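Local atomic coordinates of conserved hypothetical alanine RICH protein (Mycobacterium tuberculosis, PDB entry 2IB0), a protein that is of unknown function but folds as a four-helix bundle of the ferritin-like class and associates as a dimer in its assembly. Residues A[100-104]-A[144-148]; A[33-37]-A[62-66]; A[21-26]-A[116-122]; A[42-48]-A[93-99]. All coordinates share one frame; numbering follows the deposited sequence.

Interaction 1 of 4, residues A[100-104]-A[144-148]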
loop_
_atom_site.group_PDB
_atom_site.type_symbol
_atom_site.label_atom_id
_atom_site.label_comp_id
_atom_site.label_asym_id
_atom_site.label_seq_id
_atom_site.Cartn_x
_atom_site.Cartn_y
_atom_site.Cartn_z
ATOM N N ALA A 100 17.979 3.797 -8.190
ATOM C CA ALA A 100 16.999 2.823 -7.657
ATOM C C ALA A 100 16.861 2.849 -6.094
ATOM O O ALA A 100 15.754 2.845 -5.574
ATOM C CB ALA A 100 17.323 1.438 -8.165
ATOM N N ARG A 101 17.977 2.914 -5.362
ATOM C CA ARG A 101 17.906 3.103 -3.926
ATOM C C ARG A 101 17.248 4.435 -3.558
ATOM O O ARG A 101 16.509 4.526 -2.580
ATOM C CB ARG A 101 19.306 3.039 -3.302
ATOM C CG ARG A 101 19.837 1.613 -3.140
ATOM C CD ARG A 101 21.176 1.566 -2.294
ATOM N NE ARG A 101 22.378 2.038 -3.038
ATOM C CZ ARG A 101 23.020 1.313 -3.971
ATOM N NH1 ARG A 101 22.548 0.108 -4.327
ATOM N NH2 ARG A 101 24.104 1.796 -4.583
ATOM N N LEU A 102 17.554 5.478 -4.316
ATOM C CA LEU A 102 16.959 6.788 -4.076
ATOM C C LEU A 102 15.457 6.678 -4.270
ATOM O O LEU A 102 14.704 7.233 -3.492
ATOM C CB LEU A 102 17.529 7.843 -5.063
ATOM C CG LEU A 102 16.943 9.265 -5.053
ATOM C CD1 LEU A 102 17.021 9.880 -3.666
ATOM C CD2 LEU A 102 17.681 10.137 -6.090
ATOM N N ALA A 103 15.055 6.046 -5.359
ATOM C CA ALA A 103 13.626 5.865 -5.667
ATOM C C ALA A 103 12.913 5.121 -4.527
ATOM O O ALA A 103 11.834 5.502 -4.115
ATOM C CB ALA A 103 13.441 5.104 -6.973
ATOM N N VAL A 104 13.526 4.084 -3.981
ATOM C CA VAL A 104 12.893 3.330 -2.857
ATOM C C VAL A 104 12.776 4.282 -1.638
ATOM O O VAL A 104 11.738 4.378 -0.979
ATOM C CB VAL A 104 13.740 2.080 -2.466
ATOM C CG1 VAL A 104 13.190 1.385 -1.169
ATOM C CG2 VAL A 104 13.838 1.126 -3.637
ATOM N N TRP A 144 10.738 -0.815 -7.332
ATOM C CA TRP A 144 12.150 -0.413 -7.364
ATOM C C TRP A 144 13.076 -1.375 -6.616
ATOM O O TRP A 144 14.217 -1.557 -7.010
ATOM C CB TRP A 144 12.327 1.020 -6.846
ATOM C CG TRP A 144 11.908 2.038 -7.843
ATOM C CD1 TRP A 144 10.742 2.771 -7.849
ATOM C CD2 TRP A 144 12.664 2.461 -9.001
ATOM N NE1 TRP A 144 10.723 3.615 -8.958
ATOM C CE2 TRP A 144 11.895 3.455 -9.667
ATOM C CE3 TRP A 144 13.923 2.101 -9.530
ATOM C CZ2 TRP A 144 12.344 4.102 -10.862
ATOM C CZ3 TRP A 144 14.371 2.752 -10.726
ATOM C CH2 TRP A 144 13.567 3.732 -11.366
ATOM N N ASN A 145 12.559 -2.007 -5.550
ATOM C CA ASN A 145 13.273 -3.033 -4.826
ATOM C C ASN A 145 13.468 -4.294 -5.678
ATOM O O ASN A 145 14.474 -4.984 -5.556
ATOM C CB ASN A 145 12.514 -3.390 -3.565
ATOM C CG ASN A 145 12.990 -2.617 -2.350
ATOM O OD1 ASN A 145 12.163 -2.080 -1.554
ATOM N ND2 ASN A 145 14.316 -2.574 -2.159
ATOM N N ARG A 146 12.480 -4.587 -6.515
ATOM C CA ARG A 146 12.560 -5.664 -7.470
ATOM C C ARG A 146 13.626 -5.336 -8.537
ATOM O O ARG A 146 14.373 -6.216 -8.950
ATOM C CB ARG A 146 11.193 -5.882 -8.115
ATOM C CG ARG A 146 11.060 -7.123 -8.928
ATOM C CD ARG A 146 9.547 -7.397 -9.143
ATOM N NE ARG A 146 8.892 -7.837 -7.897
ATOM C CZ ARG A 146 7.695 -7.423 -7.446
ATOM N NH1 ARG A 146 6.972 -6.528 -8.106
ATOM N NH2 ARG A 146 7.231 -7.905 -6.301
ATOM N N VAL A 147 13.703 -4.073 -8.966
ATOM C CA VAL A 147 14.819 -3.632 -9.801
ATOM C C VAL A 147 16.187 -3.850 -9.113
ATOM O O VAL A 147 17.088 -4.485 -9.688
ATOM C CB VAL A 147 14.612 -2.150 -10.284
ATOM C CG1 VAL A 147 15.851 -1.649 -11.050
ATOM C CG2 VAL A 147 13.377 -2.075 -11.194
ATOM N N LEU A 148 16.378 -3.338 -7.890
ATOM C CA LEU A 148 17.653 -3.555 -7.158
ATOM C C LEU A 148 18.021 -5.024 -7.055
ATOM O O LEU A 148 19.158 -5.376 -7.283
ATOM C CB LEU A 148 17.572 -2.991 -5.734
ATOM C CG LEU A 148 17.672 -1.470 -5.659
ATOM C CD1 LEU A 148 17.381 -0.987 -4.227
ATOM C CD2 LEU A 148 19.071 -1.047 -6.122
#
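Ala103 lays its methyl flat on the indole of Trp144: CB sits 3.4 Å from the centroid of the five-membered ring and only 7° off the ring normal, a CH-pi contact made squarely over one face. One helical turn earlier, Ala100 meets the benzo side of the same indole, its CB 3.7 Å from Trp144 CE3. That same methyl also takes Leu148, whose CD2 comes to 3.7 Å from Ala100 CB. Val104 finishes the row: CG2 lies 3.5 Å from Trp144 CB, while CG1 rests against the amide oxygen of Asn145.

The torsions explain the division of labour. With chi1 at -76°, Trp144 sends its ring away from its own carbonyl carbon and up beside the two alanines; Leu148 has the same first torsion, and its CD1 reaches the aliphatic part of Arg101, 3.7 Å from CG. The Arg101 chain, bent at chi3, leaves the interface on its exposed side, and its NH2 forms a salt bridge with Asp98 on its own helix.

Further out, Tyr40 and Val43 of helix 18-46 and Leu54 and Val55 of helix 52-75 pack on Ala103 or Trp144, so the indole is buried where all four helices meet. With small alanines between them, the axes of 100-104 and 144-148 come within 9.0 Å, their directions 153° apart, as fits an antiparallel helix pair of a four-helix bundle.

Interaction 2 of 4, residues A[33-37]-A[62-66]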
loop_
_atom_site.group_PDB
_atom_site.type_symbol
_atom_site.label_atom_id
_atom_site.label_comp_id
_atom_site.label_asym_id
_atom_site.label_seq_id
_atom_site.Cartn_x
_atom_site.Cartn_y
_atom_site.Cartn_z
ATOM N N GLU A 33 5.794 15.183 -1.911
ATOM C CA GLU A 33 5.525 15.044 -3.357
ATOM C C GLU A 33 6.383 15.950 -4.253
ATOM O O GLU A 33 6.955 15.468 -5.222
ATOM C CB GLU A 33 4.031 15.294 -3.674
ATOM C CG GLU A 33 3.061 14.169 -3.184
ATOM C CD GLU A 33 3.447 12.752 -3.658
ATOM O OE1 GLU A 33 3.834 12.559 -4.834
ATOM O OE2 GLU A 33 3.333 11.804 -2.861
ATOM N N HIS A 34 6.455 17.251 -3.966
ATOM C CA HIS A 34 7.349 18.128 -4.724
ATOM C C HIS A 34 8.796 17.602 -4.735
ATOM O O HIS A 34 9.428 17.541 -5.792
ATOM C CB HIS A 34 7.327 19.540 -4.165
ATOM C CG HIS A 34 6.084 20.292 -4.513
ATOM N ND1 HIS A 34 5.387 21.047 -3.596
ATOM C CD2 HIS A 34 5.417 20.416 -5.681
ATOM C CE1 HIS A 34 4.347 21.617 -4.182
ATOM N NE2 HIS A 34 4.332 21.232 -5.445
ATOM N N ALA A 35 9.277 17.205 -3.549
ATOM C CA ALA A 35 10.628 16.708 -3.345
ATOM C C ALA A 35 10.873 15.389 -4.066
ATOM O O ALA A 35 12.001 15.133 -4.518
ATOM C CB ALA A 35 10.916 16.553 -1.873
ATOM N N THR A 36 9.827 14.569 -4.200
ATOM C CA THR A 36 9.903 13.304 -4.923
ATOM C C THR A 36 9.964 13.468 -6.422
ATOM O O THR A 36 10.747 12.784 -7.078
ATOM C CB THR A 36 8.712 12.393 -4.601
ATOM O OG1 THR A 36 8.832 12.013 -3.247
ATOM C CG2 THR A 36 8.772 11.162 -5.415
ATOM N N ILE A 37 9.123 14.360 -6.954
ATOM C CA ILE A 37 9.104 14.682 -8.367
ATOM C C ILE A 37 10.477 15.251 -8.781
ATOM O O ILE A 37 11.030 14.849 -9.806
ATOM C CB ILE A 37 7.959 15.711 -8.705
ATOM C CG1 ILE A 37 6.589 15.056 -8.530
ATOM C CG2 ILE A 37 8.203 16.477 -10.069
ATOM C CD1 ILE A 37 5.521 16.068 -8.131
ATOM N N HIS A 62 3.071 10.749 -9.450
ATOM C CA HIS A 62 3.360 11.833 -8.513
ATOM C C HIS A 62 2.874 13.205 -8.972
ATOM O O HIS A 62 2.357 13.952 -8.153
ATOM C CB HIS A 62 4.832 11.910 -8.195
ATOM C CG HIS A 62 5.328 10.751 -7.427
ATOM N ND1 HIS A 62 5.087 10.603 -6.077
ATOM C CD2 HIS A 62 6.021 9.656 -7.818
ATOM C CE1 HIS A 62 5.617 9.464 -5.669
ATOM N NE2 HIS A 62 6.213 8.884 -6.700
ATOM N N ARG A 63 3.055 13.550 -10.245
ATOM C CA ARG A 63 2.625 14.862 -10.732
ATOM C C ARG A 63 1.122 15.011 -10.591
ATOM O O ARG A 63 0.651 16.051 -10.131
ATOM C CB ARG A 63 3.074 15.136 -12.169
ATOM C CG ARG A 63 4.534 15.438 -12.290
ATOM C CD ARG A 63 4.970 15.336 -13.701
ATOM N NE ARG A 63 6.296 15.911 -13.811
ATOM C CZ ARG A 63 7.221 15.554 -14.698
ATOM N NH1 ARG A 63 6.966 14.580 -15.570
ATOM N NH2 ARG A 63 8.410 16.177 -14.699
ATOM N N HIS A 64 0.398 13.929 -10.910
ATOM C CA HIS A 64 -1.050 13.906 -10.821
ATOM C C HIS A 64 -1.504 14.017 -9.356
ATOM O O HIS A 64 -2.382 14.805 -9.045
ATOM C CB HIS A 64 -1.623 12.632 -11.494
ATOM C CG HIS A 64 -3.124 12.610 -11.580
ATOM N ND1 HIS A 64 -3.930 12.124 -10.565
ATOM C CD2 HIS A 64 -3.971 13.014 -12.560
ATOM C CE1 HIS A 64 -5.201 12.238 -10.908
ATOM N NE2 HIS A 64 -5.257 12.771 -12.116
ATOM N N ARG A 65 -0.910 13.217 -8.465
ATOM C CA ARG A 65 -1.193 13.301 -7.042
ATOM C C ARG A 65 -0.959 14.716 -6.491
ATOM O O ARG A 65 -1.802 15.250 -5.784
ATOM C CB ARG A 65 -0.303 12.323 -6.292
ATOM C CG ARG A 65 -0.684 12.156 -4.851
ATOM C CD ARG A 65 0.299 11.246 -4.176
ATOM N NE ARG A 65 0.225 9.890 -4.686
ATOM C CZ ARG A 65 1.246 9.040 -4.706
ATOM N NH1 ARG A 65 2.438 9.424 -4.259
ATOM N NH2 ARG A 65 1.084 7.802 -5.182
ATOM N N ARG A 66 0.199 15.294 -6.803
ATOM C CA ARG A 66 0.559 16.689 -6.427
ATOM C C ARG A 66 -0.510 17.708 -6.841
ATOM O O ARG A 66 -0.979 18.502 -6.016
ATOM C CB ARG A 66 1.905 17.078 -7.027
ATOM C CG ARG A 66 2.194 18.663 -7.015
ATOM C CD ARG A 66 3.290 19.024 -8.024
ATOM N NE ARG A 66 2.879 18.924 -9.433
ATOM C CZ ARG A 66 3.722 18.958 -10.474
ATOM N NH1 ARG A 66 5.031 19.082 -10.302
ATOM N NH2 ARG A 66 3.255 18.874 -11.706
#
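Glu33 and His62 join through a short, straight bond: His62 ND1 donates to Glu33 OE1 at 2.6 Å and 167°. The bond uses the syn lone pair of OE1, and OE1 lies almost in the ring plane of His62, with carboxylate and imidazole nearly coplanar. The other oxygen takes Arg65, whose NH1 makes a salt bridge to Glu33 OE2 at 2.9 Å; here the guanidinium stands perpendicular to the carboxylate. The Glu33 chain bends at chi2 (-53°) to turn its carboxylate toward both donors. Trp114 NE1 also binds OE2, while His62 NE2 goes to Glu107 and Arg65 NH2 to Glu136, which brings helices 96-120 and 124-150 into the same buried polar network. Thr36 holds the imidazole from above, its CG2 3.6 Å from the centroid over one face. So many bonds probably fix the rotation of both the carboxylate and the ring.

The rest is looser. Ile37 CG1 leans on His62 CB at 3.6 Å. Ile37 and His34 make van der Waals contacts with the carbon chain of Arg66: Ile37 CD1 lies 3.7 Å and His34 CD2 3.5 Å from Arg66 CD. Arg63, exposed to solvent, only brushes Ile37.

Glutamates and histidines gathered between antiparallel helices recall the core of ferritin-like four-helix bundles, where such residues often bind metal; here Glu33 and His62 are engaged with one another and with neighbouring side chains.

Interaction 3 of 4, residues A[21-26]-A[116-122]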
loop_
_atom_site.group_PDB
_atom_site.type_symbol
_atom_site.label_atom_id
_atom_site.label_comp_id
_atom_site.label_asym_id
_atom_site.label_seq_id
_atom_site.Cartn_x
_atom_site.Cartn_y
_atom_site.Cartn_z
ATOM N N ALA A 21 -4.303 19.678 12.531
ATOM C CA ALA A 21 -3.436 18.517 12.277
ATOM C C ALA A 21 -3.653 17.931 10.860
ATOM O O ALA A 21 -2.698 17.509 10.205
ATOM C CB ALA A 21 -3.652 17.423 13.346
ATOM N N ASP A 22 -4.917 17.927 10.409
ATOM C CA ASP A 22 -5.310 17.497 9.058
ATOM C C ASP A 22 -4.573 18.335 7.989
ATOM O O ASP A 22 -3.874 17.777 7.132
ATOM C CB ASP A 22 -6.851 17.602 8.915
ATOM C CG ASP A 22 -7.408 16.833 7.724
ATOM O OD1 ASP A 22 -6.621 16.325 6.862
ATOM O OD2 ASP A 22 -8.674 16.701 7.668
ATOM N N ASN A 23 -4.704 19.664 8.056
ATOM C CA ASN A 23 -3.981 20.574 7.151
ATOM C C ASN A 23 -2.473 20.412 7.192
ATOM O O ASN A 23 -1.789 20.432 6.148
ATOM C CB ASN A 23 -4.345 22.043 7.452
ATOM C CG ASN A 23 -5.797 22.355 7.121
ATOM O OD1 ASN A 23 -6.507 21.520 6.552
ATOM N ND2 ASN A 23 -6.249 23.549 7.482
ATOM N N ALA A 24 -1.948 20.285 8.410
ATOM C CA ALA A 24 -0.531 20.112 8.581
ATOM C C ALA A 24 -0.072 18.839 7.942
ATOM O O ALA A 24 0.971 18.851 7.286
ATOM C CB ALA A 24 -0.135 20.154 10.047
ATOM N N ALA A 25 -0.834 17.738 8.104
ATOM C CA ALA A 25 -0.415 16.498 7.505
ATOM C C ALA A 25 -0.437 16.597 5.978
ATOM O O ALA A 25 0.395 16.026 5.323
ATOM C CB ALA A 25 -1.301 15.295 8.006
ATOM N N LEU A 26 -1.445 17.242 5.403
ATOM C CA LEU A 26 -1.576 17.206 3.955
ATOM C C LEU A 26 -0.575 18.156 3.278
ATOM O O LEU A 26 -0.099 17.867 2.151
ATOM C CB LEU A 26 -3.026 17.523 3.552
ATOM C CG LEU A 26 -3.385 17.464 2.058
ATOM C CD1 LEU A 26 -3.266 16.084 1.472
ATOM C CD2 LEU A 26 -4.742 18.102 1.736
ATOM N N ALA A 116 0.458 9.471 7.617
ATOM C CA ALA A 116 0.069 10.570 8.527
ATOM C C ALA A 116 -1.219 11.283 8.112
ATOM O O ALA A 116 -1.986 11.705 8.956
ATOM C CB ALA A 116 1.203 11.576 8.667
ATOM N N VAL A 117 -1.422 11.481 6.805
ATOM C CA VAL A 117 -2.696 12.034 6.320
ATOM C C VAL A 117 -3.881 11.064 6.626
ATOM O O VAL A 117 -4.979 11.492 7.095
ATOM C CB VAL A 117 -2.597 12.427 4.800
ATOM C CG1 VAL A 117 -3.929 12.978 4.299
ATOM C CG2 VAL A 117 -1.436 13.526 4.532
ATOM N N VAL A 118 -3.687 9.761 6.377
ATOM C CA VAL A 118 -4.756 8.776 6.739
ATOM C C VAL A 118 -5.144 8.973 8.193
ATOM O O VAL A 118 -6.333 8.970 8.549
ATOM C CB VAL A 118 -4.332 7.252 6.548
ATOM C CG1 VAL A 118 -5.391 6.260 7.136
ATOM C CG2 VAL A 118 -4.043 6.932 5.101
ATOM N N GLU A 119 -4.124 9.056 9.045
ATOM C CA GLU A 119 -4.312 9.144 10.476
ATOM C C GLU A 119 -5.065 10.432 10.927
ATOM O O GLU A 119 -5.939 10.376 11.782
ATOM C CB GLU A 119 -2.926 9.063 11.116
ATOM C CG GLU A 119 -2.984 9.131 12.634
ATOM C CD GLU A 119 -1.620 8.939 13.274
ATOM O OE1 GLU A 119 -0.602 8.935 12.561
ATOM O OE2 GLU A 119 -1.577 8.770 14.502
ATOM N N HIS A 120 -4.723 11.580 10.332
ATOM C CA HIS A 120 -5.290 12.879 10.752
ATOM C C HIS A 120 -6.394 13.427 9.842
ATOM O O HIS A 120 -6.952 14.472 10.146
ATOM C CB HIS A 120 -4.190 13.952 10.889
ATOM C CG HIS A 120 -3.119 13.595 11.883
ATOM N ND1 HIS A 120 -3.369 13.496 13.237
ATOM C CD2 HIS A 120 -1.814 13.304 11.724
ATOM C CE1 HIS A 120 -2.268 13.143 13.867
ATOM N NE2 HIS A 120 -1.306 13.031 12.975
ATOM N N ALA A 121 -6.725 12.730 8.756
ATOM C CA ALA A 121 -7.754 13.242 7.829
ATOM C C ALA A 121 -9.107 13.047 8.438
ATOM O O ALA A 121 -9.466 11.916 8.793
ATOM C CB ALA A 121 -7.700 12.552 6.495
ATOM N N GLU A 122 -9.875 14.136 8.520
ATOM C CA GLU A 122 -11.237 14.095 9.146
ATOM C C GLU A 122 -12.300 13.454 8.280
ATOM O O GLU A 122 -13.210 12.747 8.795
ATOM C CB GLU A 122 -11.665 15.480 9.582
ATOM C CG GLU A 122 -10.676 16.151 10.533
ATOM C CD GLU A 122 -11.320 17.196 11.369
ATOM O OE1 GLU A 122 -11.223 18.362 10.962
ATOM O OE2 GLU A 122 -11.957 16.850 12.406
HETATM O O HOH W 1 -4.343 14.384 7.510
HETATM O O HOH W 2 -10.204 18.912 8.273
#
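Asp22 and Glu122 supply the direct polar link: the backbone N of Glu122 donates to Asp22 OD2 at 3.0 Å and a nearly straight 171°, reaching the oxygen from well above the carboxylate plane. Asp22 can receive it because CG stands anti to its backbone N (chi1 -164°), which carries the carboxylate across the end of helix 96-120, where Ala121 is already leaving helical geometry. OD1 lies close over the CA of Ala121, and its salt bridge goes outside the pair, to Arg76, which would help offset the buried negative charge.

Water adds two further links. One molecule donates to Asp22 OD2 at 2.8 Å and to Glu122 OE1 at 2.9 Å, spanning two carboxylates of like charge that lie close together. A second lies deeper, between Asp22 OD1 and the carbonyl oxygen of Val117.

These polar groups close one end of the four-helix bundle, where helix 18-46 starts and helix 96-120 finishes; the short segments 21-26 and 116-120 run antiparallel there, 166° apart, with axes 8.6 Å from each other.

The apolar contacts follow the helices inward and rely on small residues. Ala21 CB meets the imidazole of His120 obliquely, 3.9 Å from ND1. A turn on, Ala25 CB packs at 3.9 Å on Val117 CG2, and Val117 CG2 also presses on the carbonyl oxygen of Ala25. Leu26 continues from there toward Val69, Met72 and Leu73 of helix 52-75.

Interaction 4 of 4, residues A[42-48]-A[93-99]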
loop_
_atom_site.group_PDB
_atom_site.type_symbol
_atom_site.label_atom_id
_atom_site.label_comp_id
_atom_site.label_asym_id
_atom_site.label_seq_id
_atom_site.Cartn_x
_atom_site.Cartn_y
_atom_site.Cartn_z
ATOM N N ILE A 42 16.442 13.140 -11.108
ATOM C CA ILE A 42 17.776 12.593 -10.920
ATOM C C ILE A 42 17.789 11.074 -11.165
ATOM O O ILE A 42 18.672 10.561 -11.838
ATOM C CB ILE A 42 18.344 12.956 -9.536
ATOM C CG1 ILE A 42 18.710 14.456 -9.501
ATOM C CG2 ILE A 42 19.647 12.198 -9.260
ATOM C CD1 ILE A 42 17.507 15.384 -9.210
ATOM N N VAL A 43 16.788 10.369 -10.646
ATOM C CA VAL A 43 16.626 8.952 -10.930
ATOM C C VAL A 43 16.684 8.750 -12.441
ATOM O O VAL A 43 17.471 7.931 -12.934
ATOM C CB VAL A 43 15.309 8.415 -10.334
ATOM C CG1 VAL A 43 15.036 6.967 -10.770
ATOM C CG2 VAL A 43 15.334 8.532 -8.827
ATOM N N SER A 44 15.923 9.545 -13.187
ATOM C CA SER A 44 15.904 9.406 -14.640
ATOM C C SER A 44 17.253 9.671 -15.355
ATOM O O SER A 44 17.670 8.897 -16.233
ATOM C CB SER A 44 14.827 10.348 -15.195
ATOM O OG SER A 44 14.866 10.364 -16.605
ATOM N N ALA A 45 17.902 10.793 -15.013
ATOM C CA ALA A 45 19.173 11.194 -15.605
ATOM C C ALA A 45 20.270 10.171 -15.381
ATOM O O ALA A 45 21.144 10.025 -16.238
ATOM C CB ALA A 45 19.600 12.529 -15.048
ATOM N N LEU A 46 20.259 9.519 -14.216
ATOM C CA LEU A 46 21.238 8.493 -13.894
ATOM C C LEU A 46 20.937 7.103 -14.498
ATOM O O LEU A 46 21.849 6.500 -15.125
ATOM C CB LEU A 46 21.366 8.313 -12.381
ATOM C CG LEU A 46 22.192 9.285 -11.535
ATOM C CD1 LEU A 46 21.694 9.178 -10.134
ATOM C CD2 LEU A 46 23.669 9.016 -11.603
ATOM N N SER A 47 19.674 6.656 -14.305
ATOM C CA SER A 47 19.105 5.249 -14.537
ATOM C C SER A 47 19.654 4.539 -15.762
ATOM O O SER A 47 19.881 5.229 -16.754
ATOM C CB SER A 47 17.618 5.259 -14.490
ATOM O OG SER A 47 17.236 5.416 -13.146
ATOM N N PRO A 48 19.587 3.178 -15.834
ATOM C CA PRO A 48 19.095 2.416 -17.006
ATOM C C PRO A 48 17.951 2.851 -17.856
ATOM O O PRO A 48 16.865 2.981 -17.330
ATOM C CB PRO A 48 18.971 0.978 -16.497
ATOM C CG PRO A 48 19.978 0.900 -15.427
ATOM C CD PRO A 48 19.727 2.242 -14.700
ATOM N N VAL A 93 24.123 10.316 -4.482
ATOM C CA VAL A 93 24.079 9.431 -5.630
ATOM C C VAL A 93 25.269 9.704 -6.537
ATOM O O VAL A 93 25.752 10.834 -6.603
ATOM C CB VAL A 93 22.716 9.537 -6.404
ATOM C CG1 VAL A 93 21.517 9.195 -5.467
ATOM C CG2 VAL A 93 22.506 10.899 -7.032
ATOM N N SER A 94 25.744 8.680 -7.240
ATOM C CA SER A 94 26.787 8.882 -8.216
ATOM C C SER A 94 26.716 7.912 -9.387
ATOM O O SER A 94 27.501 7.995 -10.311
ATOM C CB SER A 94 28.155 8.833 -7.564
ATOM O OG SER A 94 28.389 7.577 -7.014
ATOM N N SER A 95 25.768 6.983 -9.362
ATOM C CA SER A 95 25.653 6.109 -10.516
ATOM C C SER A 95 24.254 5.551 -10.632
ATOM O O SER A 95 23.410 5.728 -9.748
ATOM C CB SER A 95 26.690 4.974 -10.459
ATOM O OG SER A 95 26.262 4.043 -9.459
ATOM N N ALA A 96 24.026 4.891 -11.775
ATOM C CA ALA A 96 22.793 4.141 -12.046
ATOM C C ALA A 96 22.207 3.291 -10.922
ATOM O O ALA A 96 20.985 3.283 -10.755
ATOM C CB ALA A 96 22.939 3.343 -13.409
ATOM N N ALA A 97 23.027 2.628 -10.093
ATOM C CA ALA A 97 22.498 1.844 -8.926
ATOM C C ALA A 97 22.018 2.660 -7.737
ATOM O O ALA A 97 21.069 2.272 -6.995
ATOM C CB ALA A 97 23.486 0.842 -8.464
ATOM N N ASP A 98 22.653 3.807 -7.527
ATOM C CA ASP A 98 22.237 4.678 -6.443
ATOM C C ASP A 98 20.823 5.182 -6.671
ATOM O O ASP A 98 20.125 5.490 -5.717
ATOM C CB ASP A 98 23.136 5.872 -6.327
ATOM C CG ASP A 98 24.525 5.510 -5.948
ATOM O OD1 ASP A 98 24.701 4.511 -5.226
ATOM O OD2 ASP A 98 25.440 6.242 -6.367
ATOM N N ALA A 99 20.429 5.274 -7.930
ATOM C CA ALA A 99 19.164 5.926 -8.308
ATOM C C ALA A 99 17.916 5.099 -7.943
ATOM O O ALA A 99 16.905 5.675 -7.514
ATOM C CB ALA A 99 19.153 6.244 -9.790
#
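The turn that ends helix 18-46 packs here against the start of helix 96-120, at one end of the four-helix bundle. Leu46 makes the largest share of the contact and splits its branches between two surfaces. CD1 lies 3.6 Å from Val93 CG2 and also meets the methyl of Ala99; CD2 rests on the backbone at Ser94 and Ser95, 3.6 Å from Ser95 C. With chi1 at -79°, CG turns away from the carbonyl carbon of Leu46, and the fork opens over the loop leading into helix 96-120. Ile42, a turn earlier, adds its CG2 to Val93 CG2. On the inner side Val43 CG2 approaches the carbonyl oxygen of Ala99, and Ala99 CB nests near Val43 CA. Beyond the helix end Pro48 CD closes on Ala96 CB at 3.6 Å.

Each backbone is steadied from within its own segment. Ser47, the first residue to leave helical geometry, turns its OG back to donate to Val43 O, which also accepts the backbone N of Ser47, so two donors share that oxygen. On the other segment, Asp98 OD2 accepts from Ser94 N at 2.6 Å through its anti lone pair, with a weaker bond from Ser95 N at 3.1 Å; OD1 is taken by Arg101. A first-turn carboxylate thus holds the N-H groups of the incoming loop, and the contact itself is apolar packing between one helix end and another helix start in a four-helix bundle.

Interactions 1 and 4 form one cluster at an end of the bundle: their centres are 10 Å apart, they share helix 96-120, and they touch where Trp144 and Leu102 meet Val43. Interaction 3 holds the far end, its centre 33 Å from that of interaction 4, although both join helices 18-46 and 96-120. The pair 33-37 with 62-66 lies between them, about 17 or 18 Å from each of the others and touching none. Along the chain, interactions 2 and 4 are nested inside the loop closed by interaction 3, and interaction 1 comes after both. The bundle is therefore tied by apolar contacts at one end, polar ones centrally, and mixed, water-linked ones at the other.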